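PDB 4NZJ: putative alpha-galactosidase from Bacteroides fragilis, which probably hydrolyses terminal, non-reducing alpha-D-galactose residues from alpha-D-galactosides, as a member of glycoside hydrolase family 27. Local coordinates for residues H19-Y24 / L88-G93; G93-L98 / G311-N316; G338-Q343 / A464-K469. All coordinates share one frame; numbering follows the deposited sequence. Where two conformers were deposited one is given.

Interaction 1: residues H19-Y24 / L88-G93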
loop_
_atom_site.group_PDB
_atom_site.type_symbol
_atom_site.label_atom_id
_atom_site.label_comp_id
_atom_site.label_asym_id
_atom_site.label_seq_id
_atom_site.Cartn_x
_atom_site.Cartn_y
_atom_site.Cartn_z
ATOM N N HIS A 19 4.132 10.850 6.257
ATOM C CA HIS A 19 4.195 12.027 7.124
ATOM C C HIS A 19 2.806 12.624 7.396
ATOM O O HIS A 19 2.682 13.744 7.899
ATOM C CB HIS A 19 5.107 13.084 6.495
ATOM C CG HIS A 19 6.483 12.580 6.175
ATOM N ND1 HIS A 19 7.376 12.184 7.149
ATOM C CD2 HIS A 19 7.121 12.417 4.992
ATOM C CE1 HIS A 19 8.501 11.790 6.578
ATOM N NE2 HIS A 19 8.371 11.921 5.270
ATOM N N ILE A 20 1.764 11.869 7.054
ATOM C CA ILE A 20 0.386 12.245 7.373
ATOM C C ILE A 20 -0.381 10.961 7.630
ATOM O O ILE A 20 -0.118 9.943 6.990
ATOM C CB ILE A 20 -0.275 13.072 6.250
ATOM C CG1 ILE A 20 -1.623 13.622 6.720
ATOM C CG2 ILE A 20 -0.444 12.246 4.975
ATOM C CD1 ILE A 20 -2.260 14.583 5.745
ATOM N N ILE A 21 -1.293 10.996 8.597
ATOM C CA ILE A 21 -2.066 9.816 8.973
ATOM C C ILE A 21 -3.470 10.245 9.406
ATOM O O ILE A 21 -3.621 11.205 10.167
ATOM C CB ILE A 21 -1.350 9.012 10.092
ATOM C CG1 ILE A 21 -2.082 7.697 10.400
ATOM C CG2 ILE A 21 -1.210 9.835 11.366
ATOM C CD1 ILE A 21 -1.860 6.613 9.374
ATOM N N GLY A 22 -4.479 9.529 8.914
ATOM C CA GLY A 22 -5.870 9.808 9.226
ATOM C C GLY A 22 -6.474 8.719 10.088
ATOM O O GLY A 22 -6.118 7.543 9.967
ATOM N N ASN A 23 -7.391 9.118 10.965
ATOM C CA ASN A 23 -8.125 8.187 11.816
ATOM C C ASN A 23 -9.480 8.795 12.188
ATOM O O ASN A 23 -9.612 10.014 12.241
ATOM C CB ASN A 23 -7.310 7.888 13.079
ATOM C CG ASN A 23 -7.657 6.550 13.712
ATOM O OD1 ASN A 23 -7.998 6.476 14.897
ATOM N ND2 ASN A 23 -7.555 5.489 12.938
ATOM N N TYR A 24 -10.485 7.954 12.426
ATOM C CA TYR A 24 -11.785 8.443 12.893
ATOM C C TYR A 24 -11.708 8.853 14.362
ATOM O O TYR A 24 -10.977 8.235 15.143
ATOM C CB TYR A 24 -12.893 7.388 12.757
ATOM C CG TYR A 24 -13.166 6.838 11.370
ATOM C CD1 TYR A 24 -12.916 7.583 10.224
ATOM C CD2 TYR A 24 -13.720 5.571 11.216
ATOM C CE1 TYR A 24 -13.185 7.070 8.962
ATOM C CE2 TYR A 24 -13.989 5.049 9.964
ATOM C CZ TYR A 24 -13.722 5.804 8.840
ATOM O OH TYR A 24 -13.981 5.287 7.588
ATOM N N LEU A 88 4.807 15.284 11.685
ATOM C CA LEU A 88 3.738 14.346 11.353
ATOM C C LEU A 88 2.414 15.072 11.531
ATOM O O LEU A 88 2.172 15.675 12.575
ATOM C CB LEU A 88 3.783 13.117 12.260
ATOM C CG LEU A 88 2.609 12.134 12.151
ATOM C CD1 LEU A 88 2.611 11.413 10.810
ATOM C CD2 LEU A 88 2.637 11.132 13.294
ATOM N N VAL A 89 1.566 15.023 10.507
ATOM C CA VAL A 89 0.227 15.585 10.608
ATOM C C VAL A 89 -0.744 14.449 10.901
ATOM O O VAL A 89 -0.783 13.452 10.174
ATOM C CB VAL A 89 -0.182 16.333 9.323
ATOM C CG1 VAL A 89 -1.645 16.760 9.383
ATOM C CG2 VAL A 89 0.719 17.542 9.126
ATOM N N ILE A 90 -1.502 14.592 11.986
ATOM C CA ILE A 90 -2.549 13.636 12.326
ATOM C C ILE A 90 -3.895 14.290 12.044
ATOM O O ILE A 90 -4.211 15.326 12.618
ATOM C CB ILE A 90 -2.471 13.207 13.804
ATOM C CG1 ILE A 90 -1.129 12.515 14.067
ATOM C CG2 ILE A 90 -3.632 12.282 14.159
ATOM C CD1 ILE A 90 -0.860 12.191 15.523
ATOM N N ARG A 91 -4.674 13.685 11.150
ATOM C CA ARG A 91 -5.996 14.200 10.821
ATOM C C ARG A 91 -7.035 13.290 11.436
ATOM O O ARG A 91 -7.126 12.106 11.089
ATOM C CB ARG A 91 -6.208 14.286 9.306
ATOM C CG ARG A 91 -7.616 14.749 8.916
ATOM C CD ARG A 91 -7.692 15.100 7.441
ATOM N NE ARG A 91 -6.715 16.133 7.117
ATOM C CZ ARG A 91 -6.177 16.334 5.916
ATOM N NH1 ARG A 91 -6.528 15.588 4.874
ATOM N NH2 ARG A 91 -5.281 17.299 5.755
ATOM N N ILE A 92 -7.805 13.843 12.370
ATOM C CA ILE A 92 -8.918 13.132 12.966
ATOM C C ILE A 92 -10.184 13.630 12.285
ATOM O O ILE A 92 -10.487 14.821 12.309
ATOM C CB ILE A 92 -8.977 13.347 14.491
ATOM C CG1 ILE A 92 -7.657 12.903 15.141
ATOM C CG2 ILE A 92 -10.156 12.594 15.097
ATOM C CD1 ILE A 92 -7.282 11.451 14.917
ATOM N N GLY A 93 -10.904 12.708 11.655
ATOM C CA GLY A 93 -12.067 13.059 10.846
ATOM C C GLY A 93 -12.607 11.820 10.169
ATOM O O GLY A 93 -12.537 10.734 10.727
#
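Ile20 and Val89 are a directly paired couple, and their side chains lie side by side, pointing the same way. CG1 of Ile20 touches CB of Val89 at 4.0 Å. Ile20 CG1 is anti to the backbone N (chi1 -171°), and the chain stays extended to CD1. That methyl ends over one face of the Arg91 guanidinium, toward its rim, with CD1 4.1 Å from Arg91 NH2. Salt bridges hold the guanidinium at its rim, NE to Asp70 and NH1 to Glu95. Gly22 pairs with Arg91 on this same face and adds no side chain.

The other face carries Ile21, Asn23, Ile90 and Ile92. Ile21 and Ile90 also run alongside each other, and Ile21 CG2 meets Ile90 CG1 at 3.8 Å. The ethyl end of Ile21 leads away from Ile90. CD1 of Ile92 comes up to CB of Asn23 at 4.0 Å. Phe29 of strand 28-36 packs against Ile21, Asn23 and Ile90 from this side.

Five backbone hydrogen bonds fix the register. The bond from Arg91 N to Ile21 O is the shortest, at 2.9 Å. The ladder starts with Val89 N bonding to His19 O. At its end Gly93 O sits at the edge of the Tyr24 ring, 3.2 Å from CD1.

Strand 20-23 is an edge strand, paired parallel with strand 82-92, whose other neighbour, 69-79, is antiparallel. Such a mixed sheet, with Phe29 and Phe31 of a second sheet against one face, fits the beta sandwich of the N-terminal Ig-like domain.

Interaction 2: residues G93-L98 / G311-N316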
loop_
_atom_site.group_PDB
_atom_site.type_symbol
_atom_site.label_atom_id
_atom_site.label_comp_id
_atom_site.label_asym_id
_atom_site.label_seq_id
_atom_site.Cartn_x
_atom_site.Cartn_y
_atom_site.Cartn_z
ATOM N N GLY A 93 -10.904 12.708 11.655
ATOM C CA GLY A 93 -12.067 13.059 10.846
ATOM C C GLY A 93 -12.607 11.820 10.169
ATOM O O GLY A 93 -12.537 10.734 10.727
ATOM N N ASP A 94 -13.137 11.970 8.959
ATOM C CA ASP A 94 -13.724 10.828 8.263
ATOM C C ASP A 94 -12.850 10.334 7.110
ATOM O O ASP A 94 -13.343 9.662 6.203
ATOM C CB ASP A 94 -15.146 11.160 7.784
ATOM C CG ASP A 94 -15.187 12.274 6.757
ATOM O OD1 ASP A 94 -14.132 12.880 6.463
ATOM O OD2 ASP A 94 -16.293 12.549 6.244
ATOM N N GLU A 95 -11.550 10.621 7.185
ATOM C CA GLU A 95 -10.606 10.306 6.112
ATOM C C GLU A 95 -9.550 9.301 6.576
ATOM O O GLU A 95 -8.707 9.627 7.411
ATOM C CB GLU A 95 -9.928 11.594 5.642
ATOM C CG GLU A 95 -10.897 12.634 5.094
ATOM C CD GLU A 95 -10.301 14.031 5.034
ATOM O OE1 GLU A 95 -9.225 14.203 4.433
ATOM O OE2 GLU A 95 -10.914 14.964 5.597
ATOM N N LEU A 96 -9.601 8.080 6.050
ATOM C CA LEU A 96 -8.541 7.089 6.283
ATOM C C LEU A 96 -7.643 6.988 5.054
ATOM O O LEU A 96 -7.998 7.484 3.991
ATOM C CB LEU A 96 -9.142 5.713 6.592
ATOM C CG LEU A 96 -10.152 5.643 7.735
ATOM C CD1 LEU A 96 -10.554 4.199 7.999
ATOM C CD2 LEU A 96 -9.593 6.281 8.995
ATOM N N LEU A 97 -6.488 6.341 5.199
ATOM C CA LEU A 97 -5.524 6.174 4.097
ATOM C C LEU A 97 -5.264 7.466 3.329
ATOM O O LEU A 97 -5.478 7.547 2.111
ATOM C CB LEU A 97 -5.968 5.066 3.139
ATOM C CG LEU A 97 -6.108 3.661 3.723
ATOM C CD1 LEU A 97 -6.363 2.655 2.605
ATOM C CD2 LEU A 97 -4.894 3.280 4.562
ATOM N N LEU A 98 -4.769 8.462 4.051
ATOM C CA LEU A 98 -4.385 9.736 3.458
ATOM C C LEU A 98 -3.158 9.568 2.556
ATOM O O LEU A 98 -2.883 10.420 1.712
ATOM C CB LEU A 98 -4.153 10.789 4.549
ATOM C CG LEU A 98 -5.454 11.224 5.236
ATOM C CD1 LEU A 98 -5.172 12.053 6.478
ATOM C CD2 LEU A 98 -6.344 11.996 4.271
ATOM N N GLY A 311 -6.800 9.574 -5.179
ATOM C CA GLY A 311 -6.323 10.618 -4.298
ATOM C C GLY A 311 -6.414 10.174 -2.856
ATOM O O GLY A 311 -6.806 9.041 -2.566
ATOM N N PRO A 312 -6.057 11.073 -1.933
ATOM C CA PRO A 312 -6.141 10.733 -0.520
ATOM C C PRO A 312 -7.485 10.105 -0.162
ATOM O O PRO A 312 -8.538 10.617 -0.555
ATOM C CB PRO A 312 -5.952 12.086 0.169
ATOM C CG PRO A 312 -5.106 12.856 -0.783
ATOM C CD PRO A 312 -5.596 12.454 -2.145
ATOM N N SER A 313 -7.426 8.979 0.539
ATOM C CA SER A 313 -8.603 8.252 1.016
ATOM C C SER A 313 -9.401 7.536 -0.077
ATOM O O SER A 313 -10.521 7.116 0.168
ATOM C CB SER A 313 -9.518 9.157 1.852
ATOM O OG SER A 313 -8.778 9.881 2.826
ATOM N N GLY A 314 -8.813 7.364 -1.259
ATOM C CA GLY A 314 -9.490 6.692 -2.358
ATOM C C GLY A 314 -8.517 6.350 -3.460
ATOM O O GLY A 314 -8.295 7.158 -4.346
ATOM N N TRP A 315 -7.951 5.145 -3.398
ATOM C CA TRP A 315 -6.875 4.728 -4.296
ATOM C C TRP A 315 -7.309 3.676 -5.312
ATOM O O TRP A 315 -8.073 2.756 -4.991
ATOM C CB TRP A 315 -5.706 4.181 -3.464
ATOM C CG TRP A 315 -5.320 5.101 -2.360
ATOM C CD1 TRP A 315 -5.595 4.952 -1.030
ATOM C CD2 TRP A 315 -4.619 6.345 -2.486
ATOM N NE1 TRP A 315 -5.088 6.015 -0.319
ATOM C CE2 TRP A 315 -4.495 6.889 -1.188
ATOM C CE3 TRP A 315 -4.080 7.050 -3.564
ATOM C CZ2 TRP A 315 -3.847 8.103 -0.946
ATOM C CZ3 TRP A 315 -3.440 8.264 -3.320
ATOM C CH2 TRP A 315 -3.336 8.777 -2.018
ATOM N N ASN A 316 -6.813 3.812 -6.542
ATOM C CA ASN A 316 -6.927 2.743 -7.525
ATOM C C ASN A 316 -5.972 1.625 -7.123
ATOM O O ASN A 316 -4.786 1.872 -6.901
ATOM C CB ASN A 316 -6.558 3.226 -8.925
ATOM C CG ASN A 316 -7.585 4.176 -9.521
ATOM O OD1 ASN A 316 -8.785 3.892 -9.537
ATOM N ND2 ASN A 316 -7.110 5.300 -10.054
HETATM O O HOH W 1 -8.969 12.627 2.181
#
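The backbone of Leu96-Leu98 passes the type II beta turn Gly311-Gly314, and Leu97 O accepts from both Ser313 N and Trp315 NE1, each at 2.9 Å. The two donors come from opposite faces of the Leu97 carbonyl plane. The indole lies edge-on to this backbone, with the carbonyl carbons of Leu97 and Leu98 near its ring plane. One face of the indole is taken by Gly311 O, 3.2 Å above the ring centre.

With OG anti to its own carbonyl carbon (chi1 -48°), the Ser313 hydroxyl lies beside the backbone N and donates to Leu96 O at 2.8 Å, tilted from that carbonyl plane. The same hydroxyl oxygen accepts from a water that also donates to Glu95 OE1, the oxygen that also pairs with Arg91. Leu98 CD2 also reaches Ser313 OG, at 3.5 Å. It touches Pro312 CB too, the leucine crossing the proline at about a right angle.

The segment 93-98 links strand 82-92 of the Ig-like domain to strand 102-105 of the catalytic barrel. The turn leads into barrel strand 315-317, where Trp315 pairs through its backbone with His271 and with Trp273 of the adjacent strand 272-274.

Interaction 3: residues G338-Q343 / A464-K469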
loop_
_atom_site.group_PDB
_atom_site.type_symbol
_atom_site.label_atom_id
_atom_site.label_comp_id
_atom_site.label_asym_id
_atom_site.label_seq_id
_atom_site.Cartn_x
_atom_site.Cartn_y
_atom_site.Cartn_z
ATOM N N GLY A 338 8.230 -16.467 -13.697
ATOM C CA GLY A 338 8.388 -15.185 -13.005
ATOM C C GLY A 338 8.949 -14.093 -13.894
ATOM O O GLY A 338 8.951 -14.217 -15.119
ATOM N N CYS A 339 9.415 -13.014 -13.269
ATOM C CA CYS A 339 9.982 -11.873 -13.986
ATOM C C CYS A 339 11.458 -11.684 -13.640
ATOM O O CYS A 339 11.976 -12.298 -12.707
ATOM C CB CYS A 339 9.212 -10.601 -13.638
ATOM S SG CYS A 339 7.426 -10.713 -13.947
ATOM N N THR A 340 12.132 -10.824 -14.396
ATOM C CA THR A 340 13.524 -10.493 -14.110
ATOM C C THR A 340 13.601 -9.461 -12.984
ATOM O O THR A 340 12.604 -8.822 -12.644
ATOM C CB THR A 340 14.247 -9.925 -15.346
ATOM O OG1 THR A 340 13.781 -8.596 -15.616
ATOM C CG2 THR A 340 14.022 -10.815 -16.568
ATOM N N GLN A 341 14.795 -9.300 -12.417
ATOM C CA GLN A 341 15.020 -8.325 -11.346
ATOM C C GLN A 341 14.640 -6.921 -11.815
ATOM O O GLN A 341 13.968 -6.182 -11.097
ATOM C CB GLN A 341 16.486 -8.361 -10.887
ATOM C CG GLN A 341 16.905 -7.276 -9.896
ATOM C CD GLN A 341 16.420 -7.521 -8.475
ATOM O OE1 GLN A 341 15.991 -8.623 -8.122
ATOM N NE2 GLN A 341 16.505 -6.487 -7.641
ATOM N N GLU A 342 15.075 -6.557 -13.014
ATOM C CA GLU A 342 14.759 -5.234 -13.546
ATOM C C GLU A 342 13.257 -5.058 -13.744
ATOM O O GLU A 342 12.712 -3.989 -13.463
ATOM C CB GLU A 342 15.489 -4.976 -14.864
ATOM C CG GLU A 342 15.524 -3.501 -15.245
ATOM C CD GLU A 342 16.478 -2.708 -14.361
ATOM O OE1 GLU A 342 17.693 -2.722 -14.650
ATOM O OE2 GLU A 342 16.021 -2.073 -13.383
ATOM N N GLN A 343 12.585 -6.113 -14.201
ATOM C CA GLN A 343 11.132 -6.059 -14.368
ATOM C C GLN A 343 10.431 -5.847 -13.028
ATOM O O GLN A 343 9.539 -5.021 -12.912
ATOM C CB GLN A 343 10.629 -7.324 -15.052
ATOM C CG GLN A 343 10.893 -7.317 -16.542
ATOM C CD GLN A 343 10.610 -8.638 -17.207
ATOM O OE1 GLN A 343 10.525 -9.676 -16.553
ATOM N NE2 GLN A 343 10.496 -8.614 -18.531
ATOM N N ALA A 464 18.248 0.286 -19.662
ATOM C CA ALA A 464 18.416 -1.127 -19.986
ATOM C C ALA A 464 17.043 -1.701 -20.346
ATOM O O ALA A 464 16.020 -1.046 -20.114
ATOM C CB ALA A 464 19.000 -1.872 -18.798
ATOM N N PRO A 465 17.014 -2.924 -20.910
ATOM C CA PRO A 465 15.714 -3.543 -21.166
ATOM C C PRO A 465 14.842 -3.550 -19.912
ATOM O O PRO A 465 15.330 -3.848 -18.817
ATOM C CB PRO A 465 16.088 -4.965 -21.596
ATOM C CG PRO A 465 17.462 -4.831 -22.179
ATOM C CD PRO A 465 18.126 -3.800 -21.311
ATOM N N TYR A 466 13.575 -3.171 -20.069
ATOM C CA TYR A 466 12.600 -3.209 -18.985
ATOM C C TYR A 466 12.836 -2.205 -17.856
ATOM O O TYR A 466 12.104 -2.219 -16.879
ATOM C CB TYR A 466 12.518 -4.621 -18.384
ATOM C CG TYR A 466 12.422 -5.696 -19.427
ATOM C CD1 TYR A 466 11.434 -5.649 -20.397
ATOM C CD2 TYR A 466 13.325 -6.758 -19.456
ATOM C CE1 TYR A 466 11.344 -6.624 -21.371
ATOM C CE2 TYR A 466 13.234 -7.743 -20.428
ATOM C CZ TYR A 466 12.237 -7.666 -21.377
ATOM O OH TYR A 466 12.122 -8.624 -22.347
ATOM N N GLN A 467 13.829 -1.326 -17.991
ATOM C CA GLN A 467 14.235 -0.469 -16.883
ATOM C C GLN A 467 13.381 0.795 -16.767
ATOM O O GLN A 467 12.971 1.392 -17.768
ATOM C CB GLN A 467 15.708 -0.065 -17.015
ATOM C CG GLN A 467 16.203 0.778 -15.841
ATOM C CD GLN A 467 17.699 0.997 -15.855
ATOM O OE1 GLN A 467 18.323 1.049 -16.911
ATOM N NE2 GLN A 467 18.287 1.133 -14.668
ATOM N N CYS A 468 13.157 1.208 -15.524
ATOM C CA CYS A 468 12.484 2.449 -15.211
ATOM C C CYS A 468 13.433 3.300 -14.379
ATOM O O CYS A 468 13.878 2.862 -13.312
ATOM C CB CYS A 468 11.216 2.160 -14.426
ATOM S SG CYS A 468 10.232 3.620 -14.052
ATOM N N LYS A 469 13.787 4.478 -14.886
ATOM C CA LYS A 469 14.559 5.444 -14.111
ATOM C C LYS A 469 13.666 6.608 -13.732
ATOM O O LYS A 469 12.847 7.067 -14.539
ATOM C CB LYS A 469 15.784 5.936 -14.876
ATOM C CG LYS A 469 16.908 4.918 -14.923
ATOM C CD LYS A 469 18.126 5.456 -15.649
ATOM C CE LYS A 469 19.261 4.449 -15.625
ATOM N NZ LYS A 469 20.481 4.960 -16.295
HETATM O O HOH W 2 13.798 -0.632 -13.330
HETATM O O HOH W 3 17.645 -0.551 -11.826
#
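Glu342 OE2 accepts from two waters, one at 2.6 Å and the other at 2.7 Å. The nearer water also accepts from the backbone N of Cys468, so it bridges the carboxylate to the start of strand 468-473. The second makes a weak bond with Gln467 NE2. No direct hydrogen bond joins the two segments.

The glutamate reaches this place by a bend. CG is anti to the backbone N, and the chain then turns at chi2 (72°). CG comes to rest against Gln467 CA at 3.7 Å, and the carboxylate crosses the side chain of Gln467 with the two flat groups 33° apart. Gln467 is extended along this path. Its OE1 accepts from Ala464 N on a lone pair, at 2.9 Å, which ties its amide back across the type II beta turn Ala464-Gln467.

That turn joins strands 458-463 and 468-473 of the C-terminal beta-sheet domain. It meets the first turn of helix 341-353 in the catalytic TIM-barrel domain, so the contact lies at a domain interface. The helix start is a capping box: Thr340 OG1 accepts from Gln343 N, and Gln343 OE1 accepts from Thr340 N at 2.9 Å.

This second bond helps fix the rotation of the Gln343 amide. With OE1 occupied, NE2 lies 3.2 Å above the centre of the Tyr466 ring, the amide and ring planes being 55° apart. Gln343 CG adds a contact to Tyr466 CG at 3.6 Å, where the two side chains run alongside each other. Trp283 packs edge-to-face with the same tyrosine. Tyr466 O bonds to Ser346 OG, one turn further along the helix.

Overall arrangement
The three contacts come in series along the chain and involve three domains. Interaction 1 lies in the mixed sheet of the N-terminal Ig-like domain. Interaction 2 shares Gly93 with it and carries the chain onto the catalytic barrel; their centres are about 10 Å apart. They also touch directly, with Leu96 packing on Tyr24 and Leu98 on Gly22 and Arg91. Interaction 3 lies on the opposite side of the chain's centre, its centre about 36 Å from that of interaction 1 and about 31 Å from that of interaction 2. There the C-terminal beta-sheet domain meets helix 341-353, which follows strand 315-317 of interaction 2. The barrel is thus flanked by an accessory domain at each of two separate places.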